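Local coordinates for protein succinate-semialdehyde dehydrogenase (Streptococcus pyogenes MGAS1882, PDB 4OGD) that catalyses the oxidation of succinic semialdehyde to succinate, with NADP+ as its cofactor, at residues H53-A56 / N57-R61; A312-L315 / D316-L320; Y434-L438 / S439-F443. All blocks are in the same frame, centred on the assembly; numbering follows the deposited sequence.

Interaction 1: residues H53-A56 / N57-R61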
ATOM      1  N   HIS A  53       2.580   0.129  27.398  1.00  8.80           N
ATOM      2  CA  HIS A  53       2.116  -0.713  28.491  1.00  9.12           C
ATOM      3  C   HIS A  53       1.282   0.087  29.499  1.00  9.37           C
ATOM      4  O   HIS A  53       0.307  -0.431  30.041  1.00  9.72           O
ATOM      5  CB  HIS A  53       3.297  -1.392  29.185  1.00  7.14           C
ATOM      6  CG  HIS A  53       3.830  -2.584  28.451  1.00  9.78           C
ATOM      7  ND1 HIS A  53       3.029  -3.635  28.061  1.00 10.64           N
ATOM      8  CD2 HIS A  53       5.087  -2.901  28.056  1.00 10.04           C
ATOM      9  CE1 HIS A  53       3.768  -4.550  27.457  1.00 10.56           C
ATOM     10  NE2 HIS A  53       5.020  -4.128  27.441  1.00 11.74           N
ATOM     11  N   GLN A  54       1.653   1.347  29.745  1.00  7.96           N
ATOM     12  CA  GLN A  54       0.932   2.170  30.716  1.00  8.94           C
ATOM     13  C   GLN A  54      -0.433   2.569  30.164  1.00  8.59           C
ATOM     14  O   GLN A  54      -1.409   2.706  30.916  1.00 10.46           O
ATOM     15  CB  GLN A  54       1.760   3.402  31.132  1.00  9.51           C
ATOM     16  CG  GLN A  54       1.128   4.257  32.256  1.00  9.29           C
ATOM     17  CD  GLN A  54       0.901   3.479  33.562  1.00 13.93           C
ATOM     18  OE1 GLN A  54       1.518   2.447  33.801  1.00 21.39           O
ATOM     19  NE2 GLN A  54       0.013   3.984  34.402  1.00 22.95           N
ATOM     20  N   VAL A  55      -0.517   2.735  28.846  1.00  7.69           N
ATOM     21  CA  VAL A  55      -1.812   2.968  28.218  1.00  8.53           C
ATOM     22  C   VAL A  55      -2.743   1.799  28.532  1.00  8.59           C
ATOM     23  O   VAL A  55      -3.884   1.999  28.950  1.00  8.94           O
ATOM     24  CB  VAL A  55      -1.695   3.168  26.688  1.00  7.74           C
ATOM     25  CG1 VAL A  55      -3.072   3.107  26.042  1.00  9.19           C
ATOM     26  CG2 VAL A  55      -1.033   4.491  26.377  1.00  8.37           C
ATOM     27  N   ALA A  56      -2.236   0.581  28.349  1.00 10.15           N
ATOM     28  CA  ALA A  56      -2.999  -0.623  28.672  1.00 10.74           C
ATOM     29  C   ALA A  56      -3.371  -0.651  30.153  1.00 10.38           C
ATOM     30  O   ALA A  56      -4.496  -1.008  30.519  1.00  8.56           O
ATOM     31  CB  ALA A  56      -2.206  -1.872  28.292  1.00  9.51           C
ATOM     32  N   ASN A  57      -2.421  -0.268  31.002  1.00  8.55           N
ATOM     33  CA  ASN A  57      -2.634  -0.236  32.451  1.00  9.79           C
ATOM     34  C   ASN A  57      -3.760   0.710  32.863  1.00 12.30           C
ATOM     35  O   ASN A  57      -4.608   0.366  33.696  1.00 10.58           O
ATOM     36  CB  ASN A  57      -1.324   0.176  33.133  1.00 12.04           C
ATOM     37  CG  ASN A  57      -1.311  -0.114  34.624  1.00 14.79           C
ATOM     38  OD1 ASN A  57      -0.983   0.759  35.425  1.00 20.96           O
ATOM     39  ND2 ASN A  57      -1.640  -1.342  34.999  1.00 11.70           N
ATOM     40  N   ILE A  58      -3.766   1.906  32.285  1.00  8.64           N
ATOM     41  CA  ILE A  58      -4.807   2.884  32.585  1.00  9.83           C
ATOM     42  C   ILE A  58      -6.160   2.439  32.035  1.00 10.21           C
ATOM     43  O   ILE A  58      -7.198   2.659  32.664  1.00  8.73           O
ATOM     44  CB  ILE A  58      -4.441   4.279  32.061  1.00  8.12           C
ATOM     45  CG1 ILE A  58      -3.190   4.789  32.777  1.00  9.19           C
ATOM     46  CG2 ILE A  58      -5.607   5.251  32.254  1.00  9.20           C
ATOM     47  CD1 ILE A  58      -2.559   6.001  32.102  1.00 10.42           C
ATOM     48  N   LEU A  59      -6.153   1.802  30.865  1.00 10.56           N
ATOM     49  CA  LEU A  59      -7.380   1.226  30.326  1.00 11.27           C
ATOM     50  C   LEU A  59      -7.960   0.159  31.259  1.00  9.21           C
ATOM     51  O   LEU A  59      -9.178   0.111  31.470  1.00  9.18           O
ATOM     52  CB  LEU A  59      -7.151   0.662  28.925  1.00  9.58           C
ATOM     53  CG  LEU A  59      -7.106   1.705  27.812  1.00  8.86           C
ATOM     54  CD1 LEU A  59      -6.676   1.039  26.507  1.00  8.95           C
ATOM     55  CD2 LEU A  59      -8.464   2.387  27.638  1.00 10.42           C
ATOM     56  N   ARG A  60      -7.093  -0.671  31.838  1.00  9.95           N
ATOM     57  CA  ARG A  60      -7.532  -1.648  32.832  1.00 11.04           C
ATOM     58  C   ARG A  60      -8.136  -0.961  34.052  1.00 10.35           C
ATOM     59  O   ARG A  60      -9.226  -1.316  34.509  1.00 10.27           O
ATOM     60  CB  ARG A  60      -6.365  -2.530  33.299  1.00 10.77           C
ATOM     61  CG  ARG A  60      -5.928  -3.608  32.330  1.00 10.60           C
ATOM     62  CD  ARG A  60      -4.877  -4.507  32.991  1.00  9.30           C
ATOM     63  NE  ARG A  60      -4.518  -5.630  32.129  1.00 12.37           N
ATOM     64  CZ  ARG A  60      -3.485  -5.642  31.294  1.00 17.69           C
ATOM     65  NH1 ARG A  60      -2.672  -4.601  31.217  1.00 15.78           N
ATOM     66  NH2 ARG A  60      -3.259  -6.708  30.540  1.00 22.31           N
ATOM     67  N   ARG A  61      -7.404   0.010  34.585  1.00  9.87           N
ATOM     68  CA  ARG A  61      -7.814   0.731  35.788  1.00  8.20           C
ATOM     69  C   ARG A  61      -9.151   1.454  35.605  1.00 10.33           C
ATOM     70  O   ARG A  61     -10.024   1.441  36.489  1.00 10.23           O
ATOM     71  CB  ARG A  61      -6.730   1.750  36.168  1.00  9.57           C
ATOM     72  CG  ARG A  61      -6.944   2.411  37.532  1.00 10.47           C
ATOM     73  CD  ARG A  61      -6.007   3.589  37.692  1.00 12.08           C
ATOM     74  NE  ARG A  61      -6.448   4.707  36.862  1.00 13.58           N
ATOM     75  CZ  ARG A  61      -5.665   5.703  36.463  1.00 15.58           C
ATOM     76  NH1 ARG A  61      -4.378   5.712  36.797  1.00 16.32           N
ATOM     77  NH2 ARG A  61      -6.167   6.679  35.709  1.00 12.15           N
TER
HETATM   78  O   HOH W   1       0.151  -3.233  30.686  1.00 13.05           O

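Interaction 2: residues A312-L315 / D316-L320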
ATOM      1  N   ALA A 312     -32.491   5.807   9.848  1.00 14.17           N
ATOM      2  CA  ALA A 312     -33.223   6.116   8.621  1.00 13.84           C
ATOM      3  C   ALA A 312     -32.680   5.328   7.437  1.00 15.29           C
ATOM      4  O   ALA A 312     -33.446   4.739   6.664  1.00 16.10           O
ATOM      5  CB  ALA A 312     -33.188   7.606   8.333  1.00 14.71           C
ATOM      6  N   ASP A 313     -31.356   5.313   7.304  1.00 15.42           N
ATOM      7  CA  ASP A 313     -30.708   4.594   6.208  1.00 15.16           C
ATOM      8  C   ASP A 313     -31.012   3.098   6.230  1.00 15.60           C
ATOM      9  O   ASP A 313     -31.294   2.499   5.186  1.00 15.03           O
ATOM     10  CB  ASP A 313     -29.195   4.831   6.233  1.00 15.91           C
ATOM     11  CG  ASP A 313     -28.818   6.261   5.901  1.00 17.88           C
ATOM     12  OD1 ASP A 313     -29.680   7.019   5.400  1.00 20.01           O
ATOM     13  OD2 ASP A 313     -27.645   6.624   6.130  1.00 19.59           O
ATOM     14  N   VAL A 314     -30.954   2.491   7.414  1.00 13.09           N
ATOM     15  CA  VAL A 314     -31.261   1.070   7.545  1.00 12.54           C
ATOM     16  C   VAL A 314     -32.729   0.781   7.213  1.00 13.15           C
ATOM     17  O   VAL A 314     -33.029  -0.170   6.498  1.00 12.57           O
ATOM     18  CB  VAL A 314     -30.899   0.514   8.939  1.00 11.96           C
ATOM     19  CG1 VAL A 314     -31.492  -0.878   9.133  1.00 11.94           C
ATOM     20  CG2 VAL A 314     -29.386   0.453   9.109  1.00 12.88           C
ATOM     21  N   LEU A 315     -33.635   1.616   7.711  1.00 14.26           N
ATOM     22  CA  LEU A 315     -35.056   1.432   7.417  1.00 16.21           C
ATOM     23  C   LEU A 315     -35.321   1.578   5.923  1.00 14.32           C
ATOM     24  O   LEU A 315     -36.099   0.808   5.351  1.00 15.08           O
ATOM     25  CB  LEU A 315     -35.917   2.412   8.212  1.00 14.26           C
ATOM     26  CG  LEU A 315     -35.957   2.183   9.724  1.00 14.45           C
ATOM     27  CD1 LEU A 315     -36.742   3.296  10.413  1.00 12.13           C
ATOM     28  CD2 LEU A 315     -36.524   0.824  10.075  1.00 14.26           C
ATOM     29  N   ASP A 316     -34.664   2.550   5.293  1.00 13.11           N
ATOM     30  CA  ASP A 316     -34.800   2.739   3.849  1.00 13.16           C
ATOM     31  C   ASP A 316     -34.279   1.537   3.062  1.00 14.73           C
ATOM     32  O   ASP A 316     -34.837   1.190   2.022  1.00 14.89           O
ATOM     33  CB  ASP A 316     -34.086   4.008   3.377  1.00 16.27           C
ATOM     34  CG  ASP A 316     -34.791   5.275   3.816  1.00 19.24           C
ATOM     35  OD1 ASP A 316     -35.951   5.190   4.265  1.00 22.44           O
ATOM     36  OD2 ASP A 316     -34.184   6.357   3.703  1.00 22.46           O
ATOM     37  N   GLN A 317     -33.213   0.900   3.549  1.00 13.57           N
ATOM     38  CA  GLN A 317     -32.687  -0.273   2.854  1.00 14.78           C
ATOM     39  C   GLN A 317     -33.623  -1.467   2.936  1.00 14.77           C
ATOM     40  O   GLN A 317     -33.767  -2.216   1.962  1.00 15.37           O
ATOM     41  CB  GLN A 317     -31.312  -0.663   3.391  1.00 12.38           C
ATOM     42  CG  GLN A 317     -30.199   0.238   2.910  1.00 14.10           C
ATOM     43  CD  GLN A 317     -28.860  -0.166   3.490  1.00 12.93           C
ATOM     44  OE1 GLN A 317     -28.701  -0.245   4.708  1.00 13.66           O
ATOM     45  NE2 GLN A 317     -27.896  -0.440   2.622  1.00 14.66           N
ATOM     46  N   ILE A 318     -34.240  -1.658   4.098  1.00 12.91           N
ATOM     47  CA  ILE A 318     -35.236  -2.711   4.259  1.00 12.55           C
ATOM     48  C   ILE A 318     -36.391  -2.456   3.300  1.00 14.86           C
ATOM     49  O   ILE A 318     -36.836  -3.357   2.591  1.00 15.07           O
ATOM     50  CB  ILE A 318     -35.780  -2.763   5.699  1.00 13.26           C
ATOM     51  CG1 ILE A 318     -34.678  -3.209   6.662  1.00 12.19           C
ATOM     52  CG2 ILE A 318     -36.970  -3.714   5.795  1.00 16.33           C
ATOM     53  CD1 ILE A 318     -34.996  -2.962   8.130  1.00 12.19           C
ATOM     54  N   LYS A 319     -36.858  -1.215   3.274  1.00 14.76           N
ATOM     55  CA  LYS A 319     -37.959  -0.835   2.387  1.00 18.17           C
ATOM     56  C   LYS A 319     -37.596  -1.042   0.919  1.00 18.09           C
ATOM     57  O   LYS A 319     -38.401  -1.561   0.139  1.00 18.11           O
ATOM     58  CB  LYS A 319     -38.373   0.617   2.627  1.00 16.92           C
ATOM     59  CG  LYS A 319     -39.478   1.083   1.679  1.00 21.75           C
ATOM     60  CD  LYS A 319     -40.191   2.315   2.201  1.00 25.59           C
ATOM     61  CE  LYS A 319     -41.493   2.546   1.445  1.00 26.54           C
ATOM     62  NZ  LYS A 319     -41.262   2.604  -0.023  1.00 31.51           N
ATOM     63  N   LEU A 320     -36.383  -0.634   0.551  1.00 15.50           N
ATOM     64  CA  LEU A 320     -35.874  -0.836  -0.804  1.00 16.50           C
ATOM     65  C   LEU A 320     -35.888  -2.317  -1.166  1.00 17.11           C
ATOM     66  O   LEU A 320     -36.271  -2.688  -2.276  1.00 17.12           O
ATOM     67  CB  LEU A 320     -34.454  -0.275  -0.933  1.00 17.05           C
ATOM     68  CG  LEU A 320     -33.859  -0.305  -2.345  1.00 18.84           C
ATOM     69  CD1 LEU A 320     -34.656   0.606  -3.273  1.00 17.74           C
ATOM     70  CD2 LEU A 320     -32.387   0.085  -2.341  1.00 18.48           C
TER

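Interaction 3: residues Y434-L438 / S439-F443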
ATOM      1  N   TYR A 434      -7.757  -2.545   1.307  1.00  6.45           N
ATOM      2  CA  TYR A 434      -6.464  -3.192   1.086  1.00  6.59           C
ATOM      3  C   TYR A 434      -5.536  -2.866   2.246  1.00  6.68           C
ATOM      4  O   TYR A 434      -5.767  -1.902   2.993  1.00  5.92           O
ATOM      5  CB  TYR A 434      -5.821  -2.754  -0.243  1.00  6.29           C
ATOM      6  CG  TYR A 434      -5.832  -1.259  -0.467  1.00  7.38           C
ATOM      7  CD1 TYR A 434      -4.896  -0.438   0.153  1.00  7.15           C
ATOM      8  CD2 TYR A 434      -6.795  -0.673  -1.279  1.00  7.67           C
ATOM      9  CE1 TYR A 434      -4.912   0.932  -0.026  1.00  7.09           C
ATOM     10  CE2 TYR A 434      -6.817   0.687  -1.477  1.00  6.72           C
ATOM     11  CZ  TYR A 434      -5.876   1.483  -0.847  1.00  6.99           C
ATOM     12  OH  TYR A 434      -5.897   2.846  -1.036  1.00 11.25           O
ATOM     13  N   GLY A 435      -4.486  -3.668   2.396  1.00  8.02           N
ATOM     14  CA  GLY A 435      -3.620  -3.556   3.558  1.00  7.69           C
ATOM     15  C   GLY A 435      -4.173  -4.400   4.694  1.00  6.63           C
ATOM     16  O   GLY A 435      -5.303  -4.901   4.636  1.00  6.91           O
ATOM     17  N   ARG A 436      -3.379  -4.563   5.746  1.00  7.44           N
ATOM     18  CA  ARG A 436      -3.787  -5.375   6.883  1.00  6.93           C
ATOM     19  C   ARG A 436      -3.439  -4.638   8.161  1.00  8.47           C
ATOM     20  O   ARG A 436      -2.437  -3.920   8.218  1.00  7.35           O
ATOM     21  CB  ARG A 436      -3.084  -6.742   6.863  1.00  6.85           C
ATOM     22  CG  ARG A 436      -3.442  -7.626   5.671  1.00  6.39           C
ATOM     23  CD  ARG A 436      -4.870  -8.144   5.827  1.00  7.12           C
ATOM     24  NE  ARG A 436      -5.335  -9.040   4.760  1.00  7.20           N
ATOM     25  CZ  ARG A 436      -5.942  -8.649   3.640  1.00  7.04           C
ATOM     26  NH1 ARG A 436      -6.128  -7.360   3.375  1.00  6.86           N
ATOM     27  NH2 ARG A 436      -6.369  -9.559   2.774  1.00  7.04           N
ATOM     28  N   GLU A 437      -4.284  -4.797   9.172  1.00  6.93           N
ATOM     29  CA  GLU A 437      -4.001  -4.273  10.506  1.00  6.80           C
ATOM     30  C   GLU A 437      -3.911  -5.420  11.507  1.00  8.17           C
ATOM     31  O   GLU A 437      -4.451  -6.500  11.266  1.00  8.54           O
ATOM     32  CB  GLU A 437      -5.046  -3.221  10.916  1.00  7.70           C
ATOM     33  CG  GLU A 437      -4.879  -1.927  10.112  1.00  8.38           C
ATOM     34  CD  GLU A 437      -5.890  -0.840  10.429  1.00  7.93           C
ATOM     35  OE1 GLU A 437      -6.734  -1.003  11.348  1.00  9.20           O
ATOM     36  OE2 GLU A 437      -5.827   0.209   9.752  1.00  8.00           O
ATOM     37  N   LEU A 438      -3.218  -5.176  12.620  1.00  6.87           N
ATOM     38  CA  LEU A 438      -2.909  -6.217  13.612  1.00  7.15           C
ATOM     39  C   LEU A 438      -1.946  -7.282  13.067  1.00 10.83           C
ATOM     40  O   LEU A 438      -1.626  -7.291  11.869  1.00  9.23           O
ATOM     41  CB  LEU A 438      -4.183  -6.830  14.231  1.00  7.43           C
ATOM     42  CG  LEU A 438      -5.086  -5.826  14.967  1.00  7.17           C
ATOM     43  CD1 LEU A 438      -6.349  -6.507  15.483  1.00 10.59           C
ATOM     44  CD2 LEU A 438      -4.339  -5.138  16.118  1.00  7.44           C
ATOM     45  N   SER A 439      -1.480  -8.162  13.958  1.00  7.72           N
ATOM     46  CA  SER A 439      -0.371  -9.094  13.683  1.00  8.00           C
ATOM     47  C   SER A 439       0.895  -8.347  13.271  1.00  8.95           C
ATOM     48  O   SER A 439       0.971  -7.119  13.389  1.00  9.03           O
ATOM     49  CB  SER A 439      -0.750 -10.162  12.639  1.00  9.16           C
ATOM     50  OG  SER A 439      -0.610  -9.687  11.304  1.00  9.79           O
ATOM     51  N   GLU A 440       1.903  -9.067  12.789  1.00  8.46           N
ATOM     52  CA  GLU A 440       3.100  -8.381  12.322  1.00  8.99           C
ATOM     53  C   GLU A 440       2.835  -7.706  10.978  1.00  8.29           C
ATOM     54  O   GLU A 440       3.515  -6.746  10.628  1.00  8.44           O
ATOM     55  CB  GLU A 440       4.308  -9.317  12.229  1.00 11.53           C
ATOM     56  CG  GLU A 440       5.626  -8.539  12.037  1.00 10.40           C
ATOM     57  CD  GLU A 440       6.861  -9.420  12.093  1.00 14.24           C
ATOM     58  OE1 GLU A 440       6.714 -10.656  12.203  1.00 16.30           O
ATOM     59  OE2 GLU A 440       7.983  -8.865  12.029  1.00 14.13           O
ATOM     60  N   LEU A 441       1.852  -8.206  10.231  1.00  8.75           N
ATOM     61  CA  LEU A 441       1.502  -7.574   8.958  1.00 10.80           C
ATOM     62  C   LEU A 441       1.052  -6.135   9.182  1.00  8.92           C
ATOM     63  O   LEU A 441       1.313  -5.254   8.363  1.00 11.25           O
ATOM     64  CB  LEU A 441       0.412  -8.361   8.226  1.00  8.52           C
ATOM     65  CG  LEU A 441       0.774  -9.775   7.770  1.00 11.39           C
ATOM     66  CD1 LEU A 441      -0.359 -10.404   6.955  1.00  8.96           C
ATOM     67  CD2 LEU A 441       2.075  -9.780   6.965  1.00 15.64           C
ATOM     68  N   GLY A 442       0.382  -5.897  10.302  1.00  8.30           N
ATOM     69  CA  GLY A 442      -0.098  -4.563  10.620  1.00  8.96           C
ATOM     70  C   GLY A 442       0.946  -3.664  11.269  1.00 10.09           C
ATOM     71  O   GLY A 442       0.632  -2.545  11.688  1.00 11.27           O
ATOM     72  N   PHE A 443       2.182  -4.145  11.363  1.00  7.48           N
ATOM     73  CA  PHE A 443       3.255  -3.342  11.931  1.00  7.48           C
ATOM     74  C   PHE A 443       4.007  -2.532  10.869  1.00  8.39           C
ATOM     75  O   PHE A 443       4.538  -1.461  11.168  1.00  9.07           O
ATOM     76  CB  PHE A 443       4.237  -4.230  12.712  1.00  8.78           C
ATOM     77  CG  PHE A 443       5.278  -3.461  13.463  1.00 10.01           C
ATOM     78  CD1 PHE A 443       4.955  -2.830  14.653  1.00 11.00           C
ATOM     79  CD2 PHE A 443       6.571  -3.361  12.975  1.00  9.83           C
ATOM     80  CE1 PHE A 443       5.900  -2.115  15.351  1.00  8.39           C
ATOM     81  CE2 PHE A 443       7.534  -2.642  13.665  1.00 10.84           C
ATOM     82  CZ  PHE A 443       7.194  -2.018  14.857  1.00 10.31           C
TER
HETATM   83  O   HOH W   2      -2.150  -2.500  12.558  1.00  8.96           O

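Interaction 1: residues H53-A56 / N57-R61
Val55 and Leu59 lie one turn apart on helix 45-61, side by side and pointing the same way, with Val55 CG1 4.2 Å from Leu59 CD1. Val55 sets CG1 opposite its backbone N (chi1 168°), and that branch is the one that meets the leucine. Both side chains pack on Leu170 of helix 161-173 and on Met139 of helix 136-148, so this apolar stripe joins helix 45-61 to those two helices of the aldehyde dehydrogenase fold.

The backbone bonds are alpha-helical: Ile58 N donates to Gln54 O at 2.8 Å, and Arg60 N to Ala56 O at 2.9 Å. Ile58 CG1 also rests on that same Gln54 O, at 3.3 Å.

Among the polar side chains, Gln54 and Asn57 bring their amides together with planes 60° apart. Gln54 OE1 and Asn57 OD1 stand 3.4 Å apart, but both are acceptors and no bond joins them. The Arg60 chain, extended from CG to NE, runs back along the helix until NH1 lies 4.0 Å from Ala56 CB. A water donates to His53 O at 2.9 Å and weakly accepts from Arg60 NH1.

On helix 78-103, Asp93 takes a hydrogen bond from His53 ND1 at OD1 and a salt bridge from Arg60 NH2 at OD2. The salt bridge probably offsets part of the arginine charge, and both bonds tie the helices at points about two turns apart.

Interaction 2: residues A312-L315 / D316-L320
Val314 and Ile318 form the tightly packed part of this contact, one turn apart on helix 308-323. Val314 CG1 comes within 4.2 Å of Ile318 CD1, the two side chains meeting at a slant. Ile318 places CG1 beside its own backbone N (chi1 -67°), which brings that carbon back over Val314 O at 3.5 Å. Both residues are buried and both rest on Val365 of strand 365-371, in the seven-stranded sheet that belongs, by topology, to the catalytic domain of the aldehyde dehydrogenase fold. The helix therefore lies against that sheet through its i, i+4 valine-isoleucine pair.

Gln317 marks the border of the packed face. Its CG sits 3.4 Å from Asp313 O, and the chain, extended beyond CG, carries the amide out to Glu360 and Gln359, where NE2 donates to the carbonyl O of the first and to OE1 of the second. In the backbone, Gln317 N donates to Asp313 O at 3.0 Å.

Opposite in character is the solvent side, where Asp313, Leu315, Asp316 and Lys319 are exposed. Asp316 folds its carboxylate back over the preceding turn, so that CG stands 3.2 Å from Ala312 O and both carboxylate oxygens lie 3.5 Å from that same carbonyl oxygen, acceptor against acceptor. Asp313 OD1 and Asp316 OD2 are 4.9 Å apart, too far to touch, though both groups are probably negative. OD1 of Asp313 is hydrogen-bonded to NE2 of Gln309, and Lys319 NZ forms a salt bridge with Asp323 one turn on.

Apolar contact thus holds the inner face, whereas on the outer one the carboxylates of Asp313 and Asp316 would probably disfavour each other slightly, Asp313 being held by a neutral amide and Lys319 paired instead with Asp323.

Interaction 3: residues Y434-L438 / S439-F443
Leu438 O receives two donors from the residues that follow it: Ser439 OG at 2.7 Å and Gly442 N at 2.9 Å. Neither bond is straight at the acceptor, since the serine approaches with a C=O...O angle of 108° and the glycine N lies well above the carbonyl plane. Ser439 holds OG between its backbone N and carbonyl carbon (chi1 83°), and there OG also accepts from Leu441 N at 3.1 Å, closing an ST turn. Next to this, Gly442 CA lies 3.9 Å from Glu437 CA and directs a CA-H...O contact at Arg436 O, 3.4 Å away; the backbones come so close here that the glycine CA packs directly on the Glu437-Leu438 peptide. A water bridges Leu438 N and Gly442 O, while Arg436 CB touches Leu441 CB at 4.1 Å.

Gly435, Arg436 and Glu437 make up the Gly-Arg-Glu sequence familiar in aldehyde dehydrogenases, here leading from strand 433-434 into the turn. Around it, Glu437 forms a salt bridge with Arg140 of helix 136-148, and Ser439 O accepts from Tyr95 of helix 78-103. Arg436 NH1 reaches Gly435 O and Gly428 O, its NE donates to Glu449 O of the second subunit, and Leu441 packs on Tyr117 of that same neighbouring chain.

The three contacts are separate, with no atoms touching. Interactions 1 and 3 are the nearer pair, their centres 23 Å apart and their nearest atoms about 12 Å, and two helices connect them: helix 78-103 meets interaction 1 through Asp93 and interaction 3 through Tyr95, and helix 136-148 does so through Met139 and Arg140. Interaction 2 lies across the chain's centre from both, 40 Å from interaction 1 and 34 Å from interaction 3 between centres, on the seven-stranded sheet. Interaction 3 alone reaches the second subunit. The geometry of these contacts gives no ground for assigning any of them a part in binding NADP+.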